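Local atomic coordinates of putative mandelate racemase/muconate lactonizing enzyme (Bordetella bronchiseptica, PDB entry 3DDM), a protein that is a member of the enolase superfamily, with an N-terminal alpha/beta domain and a C-terminal TIM-barrel-type domain, and is of unestablished specific function. Residues V45-G50 with C125-R130; R84-A87 with Q91-A94. The protein carries 1 engineered substitution. All coordinates share one frame; numbering follows the deposited sequence.

Contact 1 (V45-G50 with C125-R130); sequences VEDSDG and CDLAAR
Val45 meets Leu127 through its backbone: the carbonyl O of Val45 lies 4.1 Å from CD2 of Leu127, near the end of strand 37-46. The Val45 side chain also faces the helix, but it packs on Leu120, Ala123 and Leu124, earlier on helix 110-131, and it also touches Pro12. Glu46 points the opposite way and pairs with Arg14 of the adjacent strand by a salt bridge. The side chain of Asp47 again starts toward the helix, and CB of Asp47 packs on CD2 of Leu127 at 4.0 Å. With CG of Leu127 anti to the backbone N (chi1 166°), this one methyl reaches both Val45 O and the methylene of Asp47, whose side chain crosses that of Leu127 at about a right angle. No hydrogen bond joins the two segments, so the touch itself is van der Waals.

The Asp47 carboxylate is used locally. OD2 accepts the N-H of Ser48 from above the carboxylate plane, while OD1 makes a salt bridge to Arg131 just beyond 125-130; Asp49 OD2 pairs with the same arginine. Both acids of the turn thus pair with the last residue of helix 110-131. Asp47 to Gly50 form a type I beta turn, with Gly50 N bonded to Asp47 O at 3.1 Å; at the positive phi of Gly50 (96°) a CB would jam against the preceding carbonyl O, which by itself calls for glycine. Such a turn links strands 37-46 and 52-56 in a beta hairpin, and here the three-stranded antiparallel sheet of the enolase-type N-terminal domain packs against one of the domain's helices.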
# COMPACT_ATOMS: atom_id res chain seq x y z
N VAL A 45 13.39 10.86 16.83
CA VAL A 45 13.86 11.99 16.05
C VAL A 45 14.72 12.89 16.93
O VAL A 45 14.26 13.39 17.95
CB VAL A 45 12.70 12.84 15.53
CG1 VAL A 45 13.27 14.08 14.81
CG2 VAL A 45 11.83 12.02 14.59
N GLU A 46 15.98 13.08 16.54
CA GLU A 46 16.87 13.93 17.31
C GLU A 46 16.89 15.35 16.74
O GLU A 46 17.05 15.56 15.54
CB GLU A 46 18.30 13.40 17.33
CG GLU A 46 19.15 14.11 18.37
CD GLU A 46 20.60 13.71 18.32
OE1 GLU A 46 20.87 12.49 18.28
OE2 GLU A 46 21.47 14.61 18.34
N ASP A 47 16.73 16.30 17.65
CA ASP A 47 16.71 17.73 17.35
C ASP A 47 18.10 18.24 16.98
O ASP A 47 19.10 17.55 17.16
CB ASP A 47 16.23 18.45 18.60
CG ASP A 47 15.69 19.82 18.32
OD1 ASP A 47 15.21 20.46 19.28
OD2 ASP A 47 15.75 20.25 17.15
N SER A 48 18.14 19.46 16.46
CA SER A 48 19.40 20.10 16.10
C SER A 48 20.12 20.52 17.38
O SER A 48 21.32 20.80 17.37
CB SER A 48 19.14 21.32 15.22
OG SER A 48 18.32 22.25 15.91
N ASP A 49 19.37 20.58 18.49
CA ASP A 49 19.93 20.95 19.78
C ASP A 49 20.26 19.69 20.60
O ASP A 49 20.71 19.78 21.74
CB ASP A 49 18.96 21.82 20.58
CG ASP A 49 18.66 23.16 19.90
OD1 ASP A 49 19.48 23.62 19.07
OD2 ASP A 49 17.60 23.76 20.22
N GLY A 50 20.01 18.52 20.01
CA GLY A 50 20.28 17.28 20.70
C GLY A 50 19.05 16.71 21.40
O GLY A 50 19.08 15.60 21.91
N CYS A 125 6.01 15.67 18.05
CA CYS A 125 5.15 16.27 19.05
C CYS A 125 5.70 15.94 20.44
O CYS A 125 5.66 16.78 21.34
CB CYS A 125 3.72 15.75 18.94
SG CYS A 125 2.84 16.38 17.52
N ASP A 126 6.19 14.72 20.60
CA ASP A 126 6.77 14.28 21.86
C ASP A 126 7.98 15.18 22.13
O ASP A 126 8.18 15.66 23.25
CB ASP A 126 7.18 12.80 21.75
CG ASP A 126 7.85 12.27 23.00
OD1 ASP A 126 7.26 12.36 24.09
OD2 ASP A 126 8.99 11.77 22.88
N LEU A 127 8.78 15.41 21.10
CA LEU A 127 9.96 16.27 21.21
C LEU A 127 9.56 17.69 21.61
O LEU A 127 10.16 18.29 22.50
CB LEU A 127 10.71 16.30 19.88
CG LEU A 127 11.78 17.37 19.65
CD1 LEU A 127 12.77 17.37 20.79
CD2 LEU A 127 12.49 17.11 18.33
N ALA A 128 8.54 18.22 20.94
CA ALA A 128 8.06 19.57 21.21
C ALA A 128 7.50 19.71 22.62
O ALA A 128 7.71 20.72 23.29
CB ALA A 128 6.99 19.97 20.19
N ALA A 129 6.77 18.69 23.07
CA ALA A 129 6.17 18.70 24.40
C ALA A 129 7.25 18.63 25.45
O ALA A 129 7.17 19.31 26.48
CB ALA A 129 5.21 17.54 24.55
N ARG A 130 8.26 17.81 25.21
CA ARG A 130 9.36 17.68 26.15
C ARG A 130 10.10 19.01 26.28
O ARG A 130 10.33 19.49 27.40
CB ARG A 130 10.33 16.59 25.70
CG ARG A 130 10.02 15.22 26.26
CD ARG A 130 10.26 14.14 25.22
NE ARG A 130 10.61 12.84 25.80
CZ ARG A 130 9.97 12.26 26.81
NH1 ARG A 130 8.94 12.86 27.38
NH2 ARG A 130 10.37 11.08 27.25

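Contact 2 (R84-A87 with Q91-A94); sequences RAFA and QAFA
This is a short-range loop-to-helix contact in the N-terminal domain of an enolase-superfamily fold: the connection after helix 65-81 folds back on the first turns of helix 89-98. Its apolar part is a CH-pi contact, with CB of Ala92 over one face of the Phe86 ring, 3.8 Å from the ring centroid and 20° off the normal. Phe86 CD2 also lies against the helix backbone at Ala92 CA. Chi1 of -54° sets CG beside the backbone N of Phe86 and brings the ring onto the helix. Beyond the contact, Ala92 packs on Leu124 of helix 110-131 and Phe86 on Pro12, so the pair is buried while the loop around it is largely exposed.

Gln91 lies along the exposed margin, its chain extended past CG toward Arg84 and Ala87; its own backbone N-H is bonded to Asp88 OD1. Arg84 bends at chi3 (-66°) and curls over its own loop. There it grips one oxygen side-on with two nitrogens: NE bonds Ala85 O at 3.0 Å and NH2 bonds Ala85 O at 3.2 Å. Phe86 CE2 stands 3.5 Å above the plane of the Arg84 guanidinium, toward its rim.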
# COMPACT_ATOMS: atom_id res chain seq x y z
N ARG A 84 15.46 20.62 6.15
CA ARG A 84 14.93 21.95 6.40
C ARG A 84 14.39 22.04 7.82
O ARG A 84 14.45 21.06 8.58
CB ARG A 84 13.81 22.27 5.41
CG ARG A 84 12.74 21.21 5.34
CD ARG A 84 11.52 21.72 4.62
NE ARG A 84 10.88 22.79 5.37
CZ ARG A 84 9.68 23.29 5.08
NH1 ARG A 84 9.00 22.82 4.04
NH2 ARG A 84 9.16 24.24 5.84
N ALA A 85 13.87 23.21 8.17
CA ALA A 85 13.31 23.42 9.49
C ALA A 85 11.79 23.52 9.33
O ALA A 85 11.29 23.64 8.21
CB ALA A 85 13.85 24.70 10.09
N PHE A 86 11.07 23.45 10.45
CA PHE A 86 9.62 23.50 10.41
C PHE A 86 9.06 24.33 11.55
O PHE A 86 9.48 24.20 12.69
CB PHE A 86 9.03 22.09 10.47
CG PHE A 86 9.57 21.17 9.40
CD1 PHE A 86 10.77 20.50 9.59
CD2 PHE A 86 8.89 21.02 8.19
CE1 PHE A 86 11.30 19.69 8.58
CE2 PHE A 86 9.41 20.23 7.18
CZ PHE A 86 10.62 19.56 7.38
N ALA A 87 8.09 25.18 11.24
CA ALA A 87 7.49 26.02 12.25
C ALA A 87 7.03 25.16 13.43
O ALA A 87 7.19 25.54 14.59
CB ALA A 87 6.31 26.79 11.67
N GLN A 91 3.43 21.37 10.45
CA GLN A 91 4.03 21.75 9.19
C GLN A 91 4.90 20.62 8.61
O GLN A 91 4.89 20.39 7.40
CB GLN A 91 4.86 23.02 9.37
CG GLN A 91 5.56 23.47 8.11
CD GLN A 91 6.31 24.78 8.30
OE1 GLN A 91 5.70 25.84 8.43
NE2 GLN A 91 7.64 24.71 8.32
N ALA A 92 5.64 19.92 9.46
CA ALA A 92 6.48 18.82 9.00
C ALA A 92 5.57 17.70 8.51
O ALA A 92 5.91 16.95 7.59
CB ALA A 92 7.37 18.31 10.14
N PHE A 93 4.40 17.57 9.13
CA PHE A 93 3.47 16.54 8.72
C PHE A 93 2.97 16.84 7.31
O PHE A 93 3.01 15.98 6.43
CB PHE A 93 2.29 16.50 9.69
CG PHE A 93 1.22 15.54 9.28
CD1 PHE A 93 1.50 14.18 9.15
CD2 PHE A 93 -0.07 16.00 9.00
CE1 PHE A 93 0.50 13.28 8.74
CE2 PHE A 93 -1.07 15.11 8.59
CZ PHE A 93 -0.78 13.75 8.46
N ALA A 94 2.50 18.07 7.10
CA ALA A 94 1.99 18.46 5.79
C ALA A 94 3.08 18.40 4.72
O ALA A 94 2.79 18.18 3.55
CB ALA A 94 1.41 19.87 5.87

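Contact 2 is nested within the chain loop that contact 1 closes: the hairpin 45-50 comes first, then 84-87 and 91-94, and lastly 125-130. Their centres are 13 Å apart and their nearest atoms about 8 Å apart, so the two do not touch, although both lie on the same side of the chain's centre. Helix 110-131 connects them: its Leu124, outside both contacts, packs on Val45 of contact 1 and on Ala92 of contact 2. Pro12 likewise packs on both Val45 and Phe86. Together they tie sheet and helices within the N-terminal domain, while Asp126 and Arg130 of the same helix reach the C-terminal part of the chain at Leu368, Pro366 and Thr371.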